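Local coordinates for plasmin and fibronectin-binding protein A (Streptococcus pneumoniae, PDB 4MR0), which acts as a fibronectin-dependent surface adhesin and invasin that binds human fibronectin, plasmin, plasminogen and serum albumin, at residues Gln133-Gln136 against Asp137-Ala141; Val278-Asp281 against Asn282-Phe285. All blocks are in the same frame, centred on the assembly; numbering follows the deposited sequence.

Contact 1: Gln133-Gln136 against Asp137-Ala141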
ATOM      1  N   GLN A 133      23.592 -12.725  15.358  1.00 19.72           N
ATOM      2  CA  GLN A 133      24.477 -12.061  16.314  1.00 22.16           C
ATOM      3  C   GLN A 133      25.624 -11.312  15.647  1.00 22.01           C
ATOM      4  O   GLN A 133      26.004 -10.231  16.095  1.00 22.74           O
ATOM      5  CB  GLN A 133      25.041 -13.065  17.324  1.00 24.79           C
ATOM      6  CG  GLN A 133      25.714 -12.399  18.524  1.00 28.75           C
ATOM      7  CD  GLN A 133      24.764 -11.499  19.301  1.00 31.71           C
ATOM      8  OE1 GLN A 133      24.935 -10.279  19.348  1.00 34.97           O
ATOM      9  NE2 GLN A 133      23.756 -12.102  19.914  1.00 32.35           N
ATOM     10  N   ALA A 134      26.182 -11.888  14.585  1.00 21.05           N
ATOM     11  CA  ALA A 134      27.281 -11.247  13.871  1.00 20.95           C
ATOM     12  C   ALA A 134      26.790  -9.948  13.236  1.00 20.83           C
ATOM     13  O   ALA A 134      27.459  -8.912  13.309  1.00 20.31           O
ATOM     14  CB  ALA A 134      27.830 -12.187  12.795  1.00 21.59           C
ATOM     15  N   ILE A 135      25.621 -10.017  12.608  1.00 19.21           N
ATOM     16  CA  ILE A 135      25.017  -8.856  11.969  1.00 19.14           C
ATOM     17  C   ILE A 135      24.700  -7.785  13.019  1.00 18.37           C
ATOM     18  O   ILE A 135      24.990  -6.611  12.827  1.00 17.94           O
ATOM     19  CB  ILE A 135      23.724  -9.263  11.210  1.00 17.74           C
ATOM     20  CG1 ILE A 135      24.089 -10.202  10.057  1.00 17.84           C
ATOM     21  CG2 ILE A 135      22.996  -8.020  10.682  1.00 16.71           C
ATOM     22  CD1 ILE A 135      22.905 -10.968   9.468  1.00 16.01           C
ATOM     23  N   GLN A 136      24.128  -8.194  14.145  1.00 19.72           N
ATOM     24  CA  GLN A 136      23.798  -7.234  15.193  1.00 19.88           C
ATOM     25  C   GLN A 136      25.056  -6.560  15.746  1.00 21.07           C
ATOM     26  O   GLN A 136      25.059  -5.356  16.002  1.00 20.74           O
ATOM     27  CB  GLN A 136      23.039  -7.921  16.326  1.00 18.89           C
ATOM     28  CG  GLN A 136      22.381  -6.950  17.307  1.00 18.28           C
ATOM     29  CD  GLN A 136      21.375  -6.021  16.634  1.00 17.61           C
ATOM     30  OE1 GLN A 136      21.624  -4.823  16.464  1.00 19.70           O
ATOM     31  NE2 GLN A 136      20.238  -6.573  16.237  1.00 14.69           N
ATOM     32  N   ASP A 137      26.124  -7.333  15.932  1.00 21.92           N
ATOM     33  CA  ASP A 137      27.370  -6.771  16.448  1.00 22.82           C
ATOM     34  C   ASP A 137      27.938  -5.747  15.468  1.00 20.63           C
ATOM     35  O   ASP A 137      28.513  -4.738  15.872  1.00 20.76           O
ATOM     36  CB  ASP A 137      28.409  -7.878  16.700  1.00 24.36           C
ATOM     37  CG  ASP A 137      27.957  -8.877  17.753  1.00 27.94           C
ATOM     38  OD1 ASP A 137      27.226  -8.476  18.682  1.00 29.93           O
ATOM     39  OD2 ASP A 137      28.344 -10.063  17.661  1.00 31.00           O
ATOM     40  N   ALA A 138      27.776  -6.011  14.177  1.00 18.77           N
ATOM     41  CA  ALA A 138      28.263  -5.099  13.155  1.00 18.92           C
ATOM     42  C   ALA A 138      27.494  -3.788  13.272  1.00 19.45           C
ATOM     43  O   ALA A 138      28.082  -2.708  13.292  1.00 18.04           O
ATOM     44  CB  ALA A 138      28.063  -5.700  11.771  1.00 17.30           C
ATOM     45  N   ILE A 139      26.171  -3.897  13.353  1.00 18.23           N
ATOM     46  CA  ILE A 139      25.316  -2.727  13.471  1.00 17.85           C
ATOM     47  C   ILE A 139      25.634  -1.947  14.742  1.00 18.46           C
ATOM     48  O   ILE A 139      25.765  -0.725  14.710  1.00 19.24           O
ATOM     49  CB  ILE A 139      23.822  -3.137  13.477  1.00 17.91           C
ATOM     50  CG1 ILE A 139      23.432  -3.691  12.100  1.00 15.76           C
ATOM     51  CG2 ILE A 139      22.952  -1.945  13.827  1.00 17.48           C
ATOM     52  CD1 ILE A 139      22.039  -4.270  12.050  1.00 19.20           C
ATOM     53  N   ASP A 140      25.757  -2.657  15.859  1.00 18.47           N
ATOM     54  CA  ASP A 140      26.058  -2.012  17.135  1.00 20.56           C
ATOM     55  C   ASP A 140      27.358  -1.218  17.090  1.00 21.45           C
ATOM     56  O   ASP A 140      27.434  -0.115  17.625  1.00 22.06           O
ATOM     57  CB  ASP A 140      26.122  -3.053  18.256  1.00 22.19           C
ATOM     58  CG  ASP A 140      24.760  -3.626  18.593  1.00 24.44           C
ATOM     59  OD1 ASP A 140      23.753  -3.118  18.054  1.00 24.12           O
ATOM     60  OD2 ASP A 140      24.692  -4.579  19.403  1.00 26.76           O
ATOM     61  N   ALA A 141      28.380  -1.776  16.450  1.00 20.64           N
ATOM     62  CA  ALA A 141      29.662  -1.088  16.341  1.00 21.21           C
ATOM     63  C   ALA A 141      29.519   0.141  15.450  1.00 21.93           C
ATOM     64  O   ALA A 141      30.075   1.204  15.740  1.00 22.13           O
ATOM     65  CB  ALA A 141      30.714  -2.028  15.767  1.00 23.67           C
TER
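Asp-137 sits one turn beyond Gln-133 on an amphipathic alpha-helix, residues 132-143, which belongs to the unit strand 116-117, helix, strand 150-153 at the N-terminal end of the pectate lyase-like beta-helix. Its CG lies beside the backbone N, anti to the carbonyl carbon (chi1 -62°), and the short gap this gives to Gln-133 O is doubtful. Ala-138, whose N bonds to Ala-134 O at 3.0 Å, is small enough for the helix to lie close against Tyr-121 and Val-151. Ile-139 gives its N to Ile-135 O (3.0 Å) in a nearly straight bond, N-H...O 167°. Both isoleucines hold CG1 anti to the carbonyl carbon, and CD1 of Ile-139 reaches back to CG2 of Ile-135 at 4.1 Å, forming an apolar ridge on Val-164; branched aliphatic side chains suit this buried face. Asp-140 returns to the polar side, where OD1 forms a salt bridge with Lys-167, tying the polar face to the chain beyond strand 164-165. The backbone N of Asp-140 makes a hydrogen bond to Gln-136 O at 2.8 Å, with the donor tilted 18° from the carbonyl plane.

Contact 2: Val278-Asp281 against Asn282-Phe285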
ATOM      1  N   VAL A 278      10.285   8.893   5.408  1.00 11.50           N
ATOM      2  CA  VAL A 278      10.662   7.538   5.039  1.00 12.77           C
ATOM      3  C   VAL A 278      10.532   7.387   3.533  1.00 13.83           C
ATOM      4  O   VAL A 278       9.516   7.766   2.937  1.00 13.11           O
ATOM      5  CB  VAL A 278       9.768   6.483   5.698  1.00 13.38           C
ATOM      6  CG1 VAL A 278      10.274   5.082   5.351  1.00 14.12           C
ATOM      7  CG2 VAL A 278       9.751   6.687   7.205  1.00 13.26           C
ATOM      8  N   LEU A 279      11.570   6.837   2.921  1.00 12.61           N
ATOM      9  CA  LEU A 279      11.588   6.628   1.484  1.00 13.93           C
ATOM     10  C   LEU A 279      11.851   5.162   1.163  1.00 13.77           C
ATOM     11  O   LEU A 279      12.750   4.549   1.727  1.00 14.68           O
ATOM     12  CB  LEU A 279      12.696   7.478   0.842  1.00 12.22           C
ATOM     13  CG  LEU A 279      12.964   7.285  -0.657  1.00 13.55           C
ATOM     14  CD1 LEU A 279      11.769   7.786  -1.461  1.00 13.73           C
ATOM     15  CD2 LEU A 279      14.229   8.047  -1.068  1.00 15.97           C
ATOM     16  N   VAL A 280      11.031   4.606   0.283  1.00 13.44           N
ATOM     17  CA  VAL A 280      11.211   3.245  -0.201  1.00 12.60           C
ATOM     18  C   VAL A 280      11.395   3.548  -1.686  1.00 13.21           C
ATOM     19  O   VAL A 280      10.508   4.122  -2.313  1.00 14.43           O
ATOM     20  CB  VAL A 280       9.960   2.386   0.034  1.00 11.80           C
ATOM     21  CG1 VAL A 280      10.133   1.024  -0.628  1.00 13.46           C
ATOM     22  CG2 VAL A 280       9.737   2.210   1.550  1.00 10.98           C
ATOM     23  N   ASP A 281      12.546   3.185  -2.242  1.00 14.70           N
ATOM     24  CA  ASP A 281      12.829   3.510  -3.635  1.00 15.75           C
ATOM     25  C   ASP A 281      13.474   2.382  -4.442  1.00 15.43           C
ATOM     26  O   ASP A 281      14.267   1.602  -3.913  1.00 16.19           O
ATOM     27  CB  ASP A 281      13.727   4.762  -3.653  1.00 18.55           C
ATOM     28  CG  ASP A 281      14.020   5.286  -5.063  1.00 24.63           C
ATOM     29  OD1 ASP A 281      13.205   5.078  -5.984  1.00 25.97           O
ATOM     30  OD2 ASP A 281      15.075   5.936  -5.238  1.00 28.80           O
ATOM     31  N   ASN A 282      13.094   2.300  -5.717  1.00 13.78           N
ATOM     32  CA  ASN A 282      13.661   1.337  -6.664  1.00 15.32           C
ATOM     33  C   ASN A 282      13.754  -0.105  -6.159  1.00 14.89           C
ATOM     34  O   ASN A 282      14.748  -0.800  -6.392  1.00 14.63           O
ATOM     35  CB  ASN A 282      15.047   1.845  -7.085  1.00 17.06           C
ATOM     36  CG  ASN A 282      15.596   1.123  -8.302  1.00 21.77           C
ATOM     37  OD1 ASN A 282      14.860   0.809  -9.237  1.00 21.09           O
ATOM     38  ND2 ASN A 282      16.901   0.868  -8.301  1.00 22.56           N
ATOM     39  N   SER A 283      12.698  -0.559  -5.495  1.00 14.08           N
ATOM     40  CA  SER A 283      12.662  -1.902  -4.943  1.00 15.02           C
ATOM     41  C   SER A 283      11.617  -2.759  -5.635  1.00 15.73           C
ATOM     42  O   SER A 283      10.793  -2.258  -6.406  1.00 15.06           O
ATOM     43  CB  SER A 283      12.364  -1.843  -3.443  1.00 15.57           C
ATOM     44  OG  SER A 283      13.409  -1.179  -2.756  1.00 16.37           O
ATOM     45  N   ARG A 284      11.657  -4.053  -5.334  1.00 14.76           N
ATOM     46  CA  ARG A 284      10.742  -5.024  -5.911  1.00 15.41           C
ATOM     47  C   ARG A 284      10.107  -5.861  -4.807  1.00 14.83           C
ATOM     48  O   ARG A 284      10.804  -6.407  -3.947  1.00 15.93           O
ATOM     49  CB  ARG A 284      11.505  -5.941  -6.875  1.00 15.95           C
ATOM     50  CG  ARG A 284      12.104  -5.205  -8.073  1.00 17.76           C
ATOM     51  CD  ARG A 284      13.420  -5.845  -8.502  1.00 19.41           C
ATOM     52  NE  ARG A 284      14.478  -5.632  -7.513  1.00 20.07           N
ATOM     53  CZ  ARG A 284      15.058  -4.457  -7.270  1.00 19.79           C
ATOM     54  NH1 ARG A 284      14.694  -3.371  -7.946  1.00 18.35           N
ATOM     55  NH2 ARG A 284      16.007  -4.368  -6.347  1.00 21.82           N
ATOM     56  N   PHE A 285       8.785  -5.954  -4.837  1.00 13.53           N
ATOM     57  CA  PHE A 285       8.041  -6.723  -3.851  1.00 14.83           C
ATOM     58  C   PHE A 285       7.419  -7.890  -4.595  1.00 14.40           C
ATOM     59  O   PHE A 285       6.379  -7.758  -5.243  1.00 12.87           O
ATOM     60  CB  PHE A 285       6.988  -5.833  -3.188  1.00 15.29           C
ATOM     61  CG  PHE A 285       7.585  -4.697  -2.409  1.00 14.41           C
ATOM     62  CD1 PHE A 285       8.095  -3.577  -3.066  1.00 15.40           C
ATOM     63  CD2 PHE A 285       7.727  -4.789  -1.033  1.00 15.61           C
ATOM     64  CE1 PHE A 285       8.737  -2.562  -2.355  1.00 14.08           C
ATOM     65  CE2 PHE A 285       8.365  -3.781  -0.310  1.00 15.37           C
ATOM     66  CZ  PHE A 285       8.877  -2.670  -0.973  1.00 15.96           C
TER
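Asp-281 and Asn-282 meet at a sharp corner of the chain, and Val-280, just before them, reaches round its inner side to Phe-285. The bend is made by Asn-282, whose backbone takes a left-handed helical conformation (phi 47°); asparagine tolerates this region better than most residues with a side chain. Asp-281 is still in extended strand conformation. Its CG is anti to the backbone N (chi1 -176°), which swings the carboxylate forward beside the next peptide, with OD1 2.8 Å from the N of Asn-282. The same OD1 accepts a hydrogen bond from the amide of Asn-333, so an acidic side chain here ties the corner to the neighbouring coil.

The backbone oxygen of Asp-281 is also engaged. Ser-283 OG donates to it at 3.1 Å, approaching from above the carbonyl plane, and OG is in turn reached by the backbone N of Val-259. A short side chain with one hydroxyl fits this buried position and joins the corner to the preceding coil. Such corners join successive faces of a parallel right-handed beta-helix, the fold of the pectate lyase-like family, and this one separates two runs of strand 278-289. Beyond it, Arg-284 turns its guanidinium back to Asn-282, where NH1 makes a hydrogen bond of 3.0 Å to the backbone O of Asn-282.

Inside the bend the contact is apolar. CG1 of Val-280 lies anti to the backbone N (chi1 174°), which carries it toward the Phe-285 ring; it meets the ring at its edge, close to the plane, 3.9 Å from CZ. The ring also stacks with Phe-261 and Phe-336 in the adjacent coils.

Contact 1 belongs to the end of the solenoid and contact 2 to its wall; their centres lie about 24 Å apart and their nearest atoms about 16 Å, without touching. Both bury most of their touching residues, but contact 2 is much nearer the centre of the chain. They share no element: residues 133-141 form one helix, residues 278-285 one strand bent at a corner. In the helix, regular backbone bonds link the two segments, and side chains sort into an aliphatic face and a polar one. At the corner, polar side chains bond to backbone and to adjacent coils, while phenylalanine stacks with its counterparts in the interior.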